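Local coordinates for salt-tolerant glutaminase (Micrococcus luteus, PDB 3AGD), which probably catalyses the hydrolysis of L-glutamine to L-glutamate and ammonium, as a member of the glutaminase family within the beta-lactamase-like clan, at residues A257-A262 and V285-R290; V58-Q63 and G276-R281; K202-M207 and G264-L269. All blocks are in the same frame, centred on the assembly; numbering follows the deposited sequence.

Contact 1: residues A257-A262 and V285-R290; sequences AKSGVA and VGNSAR
Ser259 and Asn287 face each other across a single water molecule gripped by three groups. The water accepts from Ser259 N at 2.9 Å, donates to Asn287 OD1 at 2.9 Å, and takes a weak, long bond from Lys258 NZ at 3.4 Å. It thus ties the end of strand 257-259 to the loop that leads into helix 289-301. Asn287 OD1 does more than hold the water: it also rests on Ser259 CB, 3.2 Å away. The asparagine CG stands anti to its carbonyl carbon (chi1 -69°), which swings the amide toward the strand.

A direct bond joins the same two segments: Ser288 N donates to Ser259 OG at 3.1 Å, nearly straight at 167°. With OG anti to its own backbone N, the serine sends its hydroxyl to Ser288 while its amide N-H goes to the water, and the two ends of one residue serve two separate links. Ser288 sits at the N-cap of the following helix, where its OG binds Gly291 N and also Ser279 O. Further along, Val261 touches Gly286 loosely, CG1 lying 4.0 Å from the carbonyl O.

Lys258, Ser259 and Gly260 resemble the K(T/S)G motif of serine beta-lactamases and DD-peptidases, and the lysine side chain touches Ser64, which binds L-glutamate, as does Val261. Lys258 NZ donates to Ser259 O at 3.0 Å in the carbonyl plane; the ammonium folds back onto the carbonyl of the next residue. Ser259 is thus gripped at two points, OG accepting from Ser288 N and its own N donating to the water, which ties this K(T/S)G-like stretch to the loop before helix 289-301, next to Val261 of the L-glutamate site.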
loop_
_atom_site.group_PDB
_atom_site.type_symbol
_atom_site.label_atom_id
_atom_site.label_comp_id
_atom_site.label_asym_id
_atom_site.label_seq_id
_atom_site.Cartn_x
_atom_site.Cartn_y
_atom_site.Cartn_z
ATOM N N ALA A 257 11.322 -0.220 -4.495
ATOM C CA ALA A 257 12.751 0.073 -4.495
ATOM C C ALA A 257 13.408 0.192 -5.861
ATOM O O ALA A 257 12.828 -0.167 -6.887
ATOM C CB ALA A 257 13.485 -0.982 -3.675
ATOM N N LYS A 258 14.634 0.705 -5.850
ATOM C CA LYS A 258 15.428 0.864 -7.062
ATOM C C LYS A 258 16.908 0.831 -6.701
ATOM O O LYS A 258 17.351 1.540 -5.793
ATOM C CB LYS A 258 15.113 2.187 -7.762
ATOM C CG LYS A 258 15.804 2.329 -9.117
ATOM C CD LYS A 258 15.233 1.335 -10.123
ATOM C CE LYS A 258 15.956 1.382 -11.463
ATOM N NZ LYS A 258 17.250 0.644 -11.427
ATOM N N SER A 259 17.669 0.003 -7.406
ATOM C CA SER A 259 19.101 -0.097 -7.163
ATOM C C SER A 259 19.885 0.681 -8.223
ATOM O O SER A 259 19.346 1.036 -9.277
ATOM C CB SER A 259 19.535 -1.566 -7.183
ATOM O OG SER A 259 20.913 -1.703 -6.862
ATOM N N GLY A 260 21.155 0.946 -7.922
ATOM C CA GLY A 260 22.042 1.652 -8.833
ATOM C C GLY A 260 23.331 0.846 -8.908
ATOM O O GLY A 260 23.764 0.304 -7.888
ATOM N N VAL A 261 23.949 0.761 -10.087
ATOM C CA VAL A 261 25.171 -0.029 -10.248
ATOM C C VAL A 261 26.374 0.397 -9.401
ATOM O O VAL A 261 27.383 -0.304 -9.364
ATOM C CB VAL A 261 25.615 -0.106 -11.739
ATOM C CG1 VAL A 261 24.593 -0.909 -12.544
ATOM C CG2 VAL A 261 25.765 1.290 -12.327
ATOM N N ALA A 262 26.276 1.535 -8.722
ATOM C CA ALA A 262 27.375 1.989 -7.880
ATOM C C ALA A 262 27.254 1.358 -6.496
ATOM O O ALA A 262 28.146 1.502 -5.664
ATOM C CB ALA A 262 27.371 3.508 -7.769
ATOM N N VAL A 285 22.085 -9.894 -11.597
ATOM C CA VAL A 285 21.204 -9.059 -12.389
ATOM C C VAL A 285 21.636 -7.579 -12.361
ATOM O O VAL A 285 20.986 -6.729 -12.974
ATOM C CB VAL A 285 19.757 -9.170 -11.918
ATOM C CG1 VAL A 285 19.253 -10.581 -12.159
ATOM C CG2 VAL A 285 19.655 -8.817 -10.445
ATOM N N GLY A 286 22.710 -7.264 -11.641
ATOM C CA GLY A 286 23.160 -5.884 -11.589
ATOM C C GLY A 286 22.656 -5.027 -10.437
ATOM O O GLY A 286 22.763 -3.804 -10.496
ATOM N N ASN A 287 22.093 -5.641 -9.401
ATOM C CA ASN A 287 21.625 -4.876 -8.243
ATOM C C ASN A 287 22.608 -5.101 -7.094
ATOM O O ASN A 287 23.311 -6.113 -7.059
ATOM C CB ASN A 287 20.233 -5.333 -7.790
ATOM C CG ASN A 287 19.137 -4.983 -8.786
ATOM O OD1 ASN A 287 19.082 -3.867 -9.305
ATOM N ND2 ASN A 287 18.244 -5.936 -9.041
ATOM N N SER A 288 22.662 -4.164 -6.154
ATOM C CA SER A 288 23.555 -4.323 -5.012
ATOM C C SER A 288 23.177 -5.613 -4.288
ATOM O O SER A 288 22.044 -5.760 -3.826
ATOM C CB SER A 288 23.412 -3.144 -4.056
ATOM O OG SER A 288 24.116 -3.397 -2.857
ATOM N N ALA A 289 24.123 -6.543 -4.196
ATOM C CA ALA A 289 23.874 -7.824 -3.542
ATOM C C ALA A 289 23.428 -7.694 -2.086
ATOM O O ALA A 289 22.363 -8.191 -1.718
ATOM C CB ALA A 289 25.110 -8.704 -3.633
ATOM N N ARG A 290 24.233 -7.037 -1.256
ATOM C CA ARG A 290 23.876 -6.872 0.156
ATOM C C ARG A 290 22.793 -5.820 0.325
ATOM O O ARG A 290 22.033 -5.861 1.289
ATOM C CB ARG A 290 25.075 -6.427 0.981
ATOM C CG ARG A 290 26.225 -7.388 1.082
ATOM C CD ARG A 290 27.462 -6.530 1.215
ATOM N NE ARG A 290 28.487 -7.088 2.073
ATOM C CZ ARG A 290 29.638 -6.475 2.321
ATOM N NH1 ARG A 290 29.894 -5.293 1.769
ATOM N NH2 ARG A 290 30.526 -7.039 3.122
HETATM O O HOH W 1 16.851 -2.006 -9.328
#

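Contact 2: residues V58-Q63 and G276-R281; sequences VEFTIQ and GVFSPR
Val58 opens the contact by laying CG1 against Phe278 CE2 at 4.1 Å, a loose apolar touch that approaches the ring obliquely. Glu59 turns away, and its carboxylate forms a salt bridge with Arg148.

Phe60 carries the main contact. Its ring makes an offset stack with that of Phe278, with centroids 4.4 Å apart and planes only 11° from parallel. The side chains come from opposing directions and overlap only in part, which puts Phe60 CD2 over the face of Phe278, 3.3 Å from CD1, and brings Phe60 CE2 to Phe278 CB at 3.4 Å. Phe60 reaches this place with CG between its backbone N and carbonyl carbon (chi1 53°), whereas Phe278 extends with CG anti to its N. On the opposite face of the Phe278 ring lies Pro280 CD, so that ring is sandwiched between an aromatic and an aliphatic group. Val201, at the start of helix 201-212, touches both phenylalanine side chains.

Thr61 and Gln63 follow, facing helix 154-161. Gln63 NE2 donates to Thr61 OG1 at 2.9 Å, almost straight and close to the amide plane, which fixes the rotation of the amide next to Glu160, a residue that binds L-glutamate.

The link between the two segments is thus carried almost entirely by apolar side chains, stacked rings joining strand 60-61 to the end of strand 273-278. Glu59 pairs with Arg148 and Gln63 with Thr61, and neither polar group is spent on the link. With its close, nearly parallel rings buried, the contact depends on shape and dispersion.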
loop_
_atom_site.group_PDB
_atom_site.type_symbol
_atom_site.label_atom_id
_atom_site.label_comp_id
_atom_site.label_asym_id
_atom_site.label_seq_id
_atom_site.Cartn_x
_atom_site.Cartn_y
_atom_site.Cartn_z
ATOM N N VAL A 58 29.054 7.694 3.282
ATOM C CA VAL A 58 30.052 7.650 2.220
ATOM C C VAL A 58 29.333 7.909 0.901
ATOM O O VAL A 58 28.379 7.208 0.561
ATOM C CB VAL A 58 30.733 6.273 2.159
ATOM C CG1 VAL A 58 31.679 6.215 0.980
ATOM C CG2 VAL A 58 31.488 6.012 3.451
ATOM N N GLU A 59 29.790 8.915 0.163
ATOM C CA GLU A 59 29.163 9.268 -1.101
ATOM C C GLU A 59 29.444 8.287 -2.226
ATOM O O GLU A 59 30.511 7.679 -2.294
ATOM C CB GLU A 59 29.601 10.666 -1.545
ATOM C CG GLU A 59 29.195 11.788 -0.604
ATOM C CD GLU A 59 29.371 13.162 -1.230
ATOM O OE1 GLU A 59 30.306 13.333 -2.044
ATOM O OE2 GLU A 59 28.583 14.078 -0.901
ATOM N N PHE A 60 28.464 8.143 -3.110
ATOM C CA PHE A 60 28.578 7.272 -4.270
ATOM C C PHE A 60 27.611 7.816 -5.314
ATOM O O PHE A 60 26.674 8.539 -4.975
ATOM C CB PHE A 60 28.224 5.825 -3.889
ATOM C CG PHE A 60 26.888 5.681 -3.209
ATOM C CD1 PHE A 60 25.713 5.669 -3.948
ATOM C CD2 PHE A 60 26.809 5.589 -1.817
ATOM C CE1 PHE A 60 24.469 5.570 -3.316
ATOM C CE2 PHE A 60 25.578 5.491 -1.175
ATOM C CZ PHE A 60 24.403 5.481 -1.923
ATOM N N THR A 61 27.832 7.492 -6.582
ATOM C CA THR A 61 26.936 7.980 -7.621
ATOM C C THR A 61 25.611 7.227 -7.537
ATOM O O THR A 61 25.575 5.995 -7.490
ATOM C CB THR A 61 27.568 7.828 -9.013
ATOM O OG1 THR A 61 27.965 6.467 -9.221
ATOM C CG2 THR A 61 28.793 8.726 -9.119
ATOM N N ILE A 62 24.528 7.993 -7.503
ATOM C CA ILE A 62 23.182 7.461 -7.380
ATOM C C ILE A 62 22.746 6.589 -8.551
ATOM O O ILE A 62 21.889 5.715 -8.399
ATOM C CB ILE A 62 22.174 8.627 -7.183
ATOM C CG1 ILE A 62 20.779 8.090 -6.890
ATOM C CG2 ILE A 62 22.148 9.505 -8.419
ATOM C CD1 ILE A 62 19.793 9.189 -6.511
ATOM N N GLN A 63 23.341 6.818 -9.714
ATOM C CA GLN A 63 23.001 6.050 -10.908
ATOM C C GLN A 63 21.481 5.967 -11.120
ATOM O O GLN A 63 20.784 6.975 -10.989
ATOM C CB GLN A 63 23.616 4.649 -10.821
ATOM C CG GLN A 63 25.159 4.628 -10.833
ATOM C CD GLN A 63 25.752 5.298 -12.065
ATOM O OE1 GLN A 63 25.220 5.171 -13.167
ATOM N NE2 GLN A 63 26.867 6.003 -11.885
ATOM N N GLY A 276 17.724 3.853 2.399
ATOM C CA GLY A 276 18.916 4.062 1.605
ATOM C C GLY A 276 19.904 2.991 2.019
ATOM O O GLY A 276 20.169 2.829 3.206
ATOM N N VAL A 277 20.416 2.226 1.062
ATOM C CA VAL A 277 21.395 1.190 1.373
ATOM C C VAL A 277 22.568 1.323 0.408
ATOM O O VAL A 277 22.393 1.704 -0.751
ATOM C CB VAL A 277 20.822 -0.240 1.227
ATOM C CG1 VAL A 277 21.798 -1.244 1.841
ATOM C CG2 VAL A 277 19.471 -0.345 1.892
ATOM N N PHE A 278 23.762 0.998 0.885
ATOM C CA PHE A 278 24.948 1.099 0.056
ATOM C C PHE A 278 25.906 -0.069 0.240
ATOM O O PHE A 278 26.354 -0.360 1.353
ATOM C CB PHE A 278 25.674 2.415 0.358
ATOM C CG PHE A 278 27.050 2.507 -0.241
ATOM C CD1 PHE A 278 27.240 2.367 -1.613
ATOM C CD2 PHE A 278 28.157 2.752 0.571
ATOM C CE1 PHE A 278 28.513 2.472 -2.172
ATOM C CE2 PHE A 278 29.435 2.858 0.024
ATOM C CZ PHE A 278 29.616 2.719 -1.350
ATOM N N SER A 279 26.207 -0.737 -0.869
ATOM C CA SER A 279 27.137 -1.858 -0.880
ATOM C C SER A 279 27.539 -2.064 -2.338
ATOM O O SER A 279 26.772 -2.603 -3.133
ATOM C CB SER A 279 26.478 -3.117 -0.315
ATOM O OG SER A 279 27.433 -4.152 -0.195
ATOM N N PRO A 280 28.759 -1.635 -2.698
ATOM C CA PRO A 280 29.362 -1.706 -4.033
ATOM C C PRO A 280 29.120 -2.937 -4.908
ATOM O O PRO A 280 28.672 -2.808 -6.045
ATOM C CB PRO A 280 30.844 -1.491 -3.747
ATOM C CG PRO A 280 30.814 -0.549 -2.587
ATOM C CD PRO A 280 29.757 -1.176 -1.711
ATOM N N ARG A 281 29.412 -4.126 -4.397
ATOM C CA ARG A 281 29.250 -5.325 -5.207
ATOM C C ARG A 281 27.825 -5.660 -5.627
ATOM O O ARG A 281 26.889 -5.611 -4.827
ATOM C CB ARG A 281 29.913 -6.517 -4.518
ATOM C CG ARG A 281 31.422 -6.427 -4.599
ATOM C CD ARG A 281 32.126 -7.571 -3.893
ATOM N NE ARG A 281 33.570 -7.492 -4.101
ATOM C CZ ARG A 281 34.466 -8.187 -3.412
ATOM N NH1 ARG A 281 34.071 -9.022 -2.464
ATOM N NH2 ARG A 281 35.759 -8.033 -3.661
#

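Contact 3: residues K202-M207 and G264-L269; sequences KDLAVM and GVLGAL
Leu204 and Leu266 join helix 201-212 to the antiparallel sheet of the beta-lactamase-like fold, in which helices pack on a central five-stranded sheet. Over these short segments helix and strand run roughly parallel, 25° between their N-to-C directions, their axes approaching to 7.6 Å.

The two leucines do not meet end to end; each reaches past the other to the opposing backbone. Leu204 points toward the strand, and with CG anti to its carbonyl carbon (chi1 -78°) it lays CD1 on Val265 O at 3.7 Å, next to Gly264, where no side chain stands between helix and strand. Its second methyl, CD2, leans on Leu266 CB at 4.2 Å. Leu266 starts out to one side, CG anti to the backbone N, and an unusual second torsion of -99° helps bring its CD2 methyl round to the helix.

Around this layer, Met207 packs on helix 131-146 and Ala205 on strand 40-44, while Val206 meets Trp369 of the second subunit. Leu266 itself finishes against main chain: its CD2 methyl abuts the helix carbonyl Leu204 O at 3.4 Å.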
loop_
_atom_site.group_PDB
_atom_site.type_symbol
_atom_site.label_atom_id
_atom_site.label_comp_id
_atom_site.label_asym_id
_atom_site.label_seq_id
_atom_site.Cartn_x
_atom_site.Cartn_y
_atom_site.Cartn_z
ATOM N N LYS A 202 22.351 8.040 3.695
ATOM C CA LYS A 202 21.461 8.949 4.405
ATOM C C LYS A 202 20.674 9.830 3.446
ATOM O O LYS A 202 19.491 10.086 3.663
ATOM C CB LYS A 202 22.259 9.829 5.370
ATOM C CG LYS A 202 22.849 9.083 6.560
ATOM C CD LYS A 202 23.626 10.045 7.455
ATOM C CE LYS A 202 24.193 9.351 8.678
ATOM N NZ LYS A 202 24.937 10.301 9.566
ATOM N N ASP A 203 21.331 10.309 2.397
ATOM C CA ASP A 203 20.651 11.142 1.417
ATOM C C ASP A 203 19.485 10.365 0.813
ATOM O O ASP A 203 18.359 10.864 0.749
ATOM C CB ASP A 203 21.603 11.555 0.293
ATOM C CG ASP A 203 22.661 12.534 0.750
ATOM O OD1 ASP A 203 22.307 13.562 1.369
ATOM O OD2 ASP A 203 23.849 12.279 0.472
ATOM N N LEU A 204 19.762 9.141 0.373
ATOM C CA LEU A 204 18.733 8.303 -0.236
ATOM C C LEU A 204 17.549 8.069 0.694
ATOM O O LEU A 204 16.398 8.180 0.277
ATOM C CB LEU A 204 19.318 6.950 -0.661
ATOM C CG LEU A 204 20.140 6.924 -1.950
ATOM C CD1 LEU A 204 20.563 5.495 -2.244
ATOM C CD2 LEU A 204 19.308 7.473 -3.105
ATOM N N ALA A 205 17.833 7.742 1.951
ATOM C CA ALA A 205 16.778 7.493 2.928
ATOM C C ALA A 205 15.821 8.681 3.005
ATOM O O ALA A 205 14.604 8.519 2.926
ATOM C CB ALA A 205 17.392 7.222 4.305
ATOM N N VAL A 206 16.378 9.877 3.147
ATOM C CA VAL A 206 15.567 11.083 3.248
ATOM C C VAL A 206 14.811 11.364 1.956
ATOM O O VAL A 206 13.644 11.754 1.984
ATOM C CB VAL A 206 16.440 12.302 3.613
ATOM C CG1 VAL A 206 15.587 13.559 3.657
ATOM C CG2 VAL A 206 17.115 12.064 4.972
ATOM N N MET A 207 15.481 11.175 0.825
ATOM C CA MET A 207 14.853 11.391 -0.471
ATOM C C MET A 207 13.685 10.406 -0.595
ATOM O O MET A 207 12.575 10.778 -0.985
ATOM C CB MET A 207 15.886 11.172 -1.582
ATOM C CG MET A 207 16.967 12.261 -1.629
ATOM S SD MET A 207 18.457 11.781 -2.543
ATOM C CE MET A 207 17.917 12.093 -4.242
ATOM N N GLY A 264 24.129 1.589 -4.558
ATOM C CA GLY A 264 23.071 2.174 -3.747
ATOM C C GLY A 264 21.660 1.707 -4.051
ATOM O O GLY A 264 21.260 1.620 -5.215
ATOM N N VAL A 265 20.903 1.398 -3.002
ATOM C CA VAL A 265 19.515 0.974 -3.162
ATOM C C VAL A 265 18.588 1.977 -2.480
ATOM O O VAL A 265 18.791 2.342 -1.322
ATOM C CB VAL A 265 19.244 -0.417 -2.549
ATOM C CG1 VAL A 265 17.802 -0.837 -2.855
ATOM C CG2 VAL A 265 20.221 -1.437 -3.105
ATOM N N LEU A 266 17.571 2.416 -3.212
ATOM C CA LEU A 266 16.602 3.373 -2.707
ATOM C C LEU A 266 15.291 2.653 -2.399
ATOM O O LEU A 266 14.803 1.862 -3.205
ATOM C CB LEU A 266 16.385 4.467 -3.757
ATOM C CG LEU A 266 15.448 5.668 -3.546
ATOM C CD1 LEU A 266 14.131 5.417 -4.224
ATOM C CD2 LEU A 266 15.278 5.963 -2.069
ATOM N N GLY A 267 14.737 2.917 -1.221
ATOM C CA GLY A 267 13.484 2.303 -0.831
ATOM C C GLY A 267 12.519 3.372 -0.355
ATOM O O GLY A 267 12.935 4.370 0.239
ATOM N N ALA A 268 11.233 3.176 -0.623
ATOM C CA ALA A 268 10.222 4.135 -0.206
ATOM C C ALA A 268 8.915 3.402 0.065
ATOM O O ALA A 268 8.185 3.047 -0.860
ATOM C CB ALA A 268 10.024 5.191 -1.285
ATOM N N LEU A 269 8.637 3.173 1.345
ATOM C CA LEU A 269 7.429 2.474 1.770
ATOM C C LEU A 269 6.430 3.506 2.286
ATOM O O LEU A 269 6.585 4.047 3.385
ATOM C CB LEU A 269 7.777 1.465 2.868
ATOM C CG LEU A 269 6.609 0.625 3.393
ATOM C CD1 LEU A 269 5.974 -0.130 2.233
ATOM C CD2 LEU A 269 7.096 -0.340 4.464
#

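Overall arrangement
All three contacts meet at the central antiparallel sheet, where strand 264-269 lies between 257-259 and 273-278. Lys258 O to Leu266 N (2.7 Å) connects contact 1 to contact 3, and Val277 O to Val265 N (2.7 Å) connects contact 2 to contact 3. Contacts 1 and 2, with centres about 9 Å apart, are also joined through Ala289 N and Arg281 O at 3.0 Å. Contact 1 holds Val261 of the L-glutamate site, its side chain about 6 Å from those of Ser64 and Glu160. The Phe60 side chain of contact 2 is about 9 Å from that of Val261, and the Leu266 side chain of contact 3 about 9 Å from that of Ser64. Ile62 of contact 2 packs on Leu204 of contact 3.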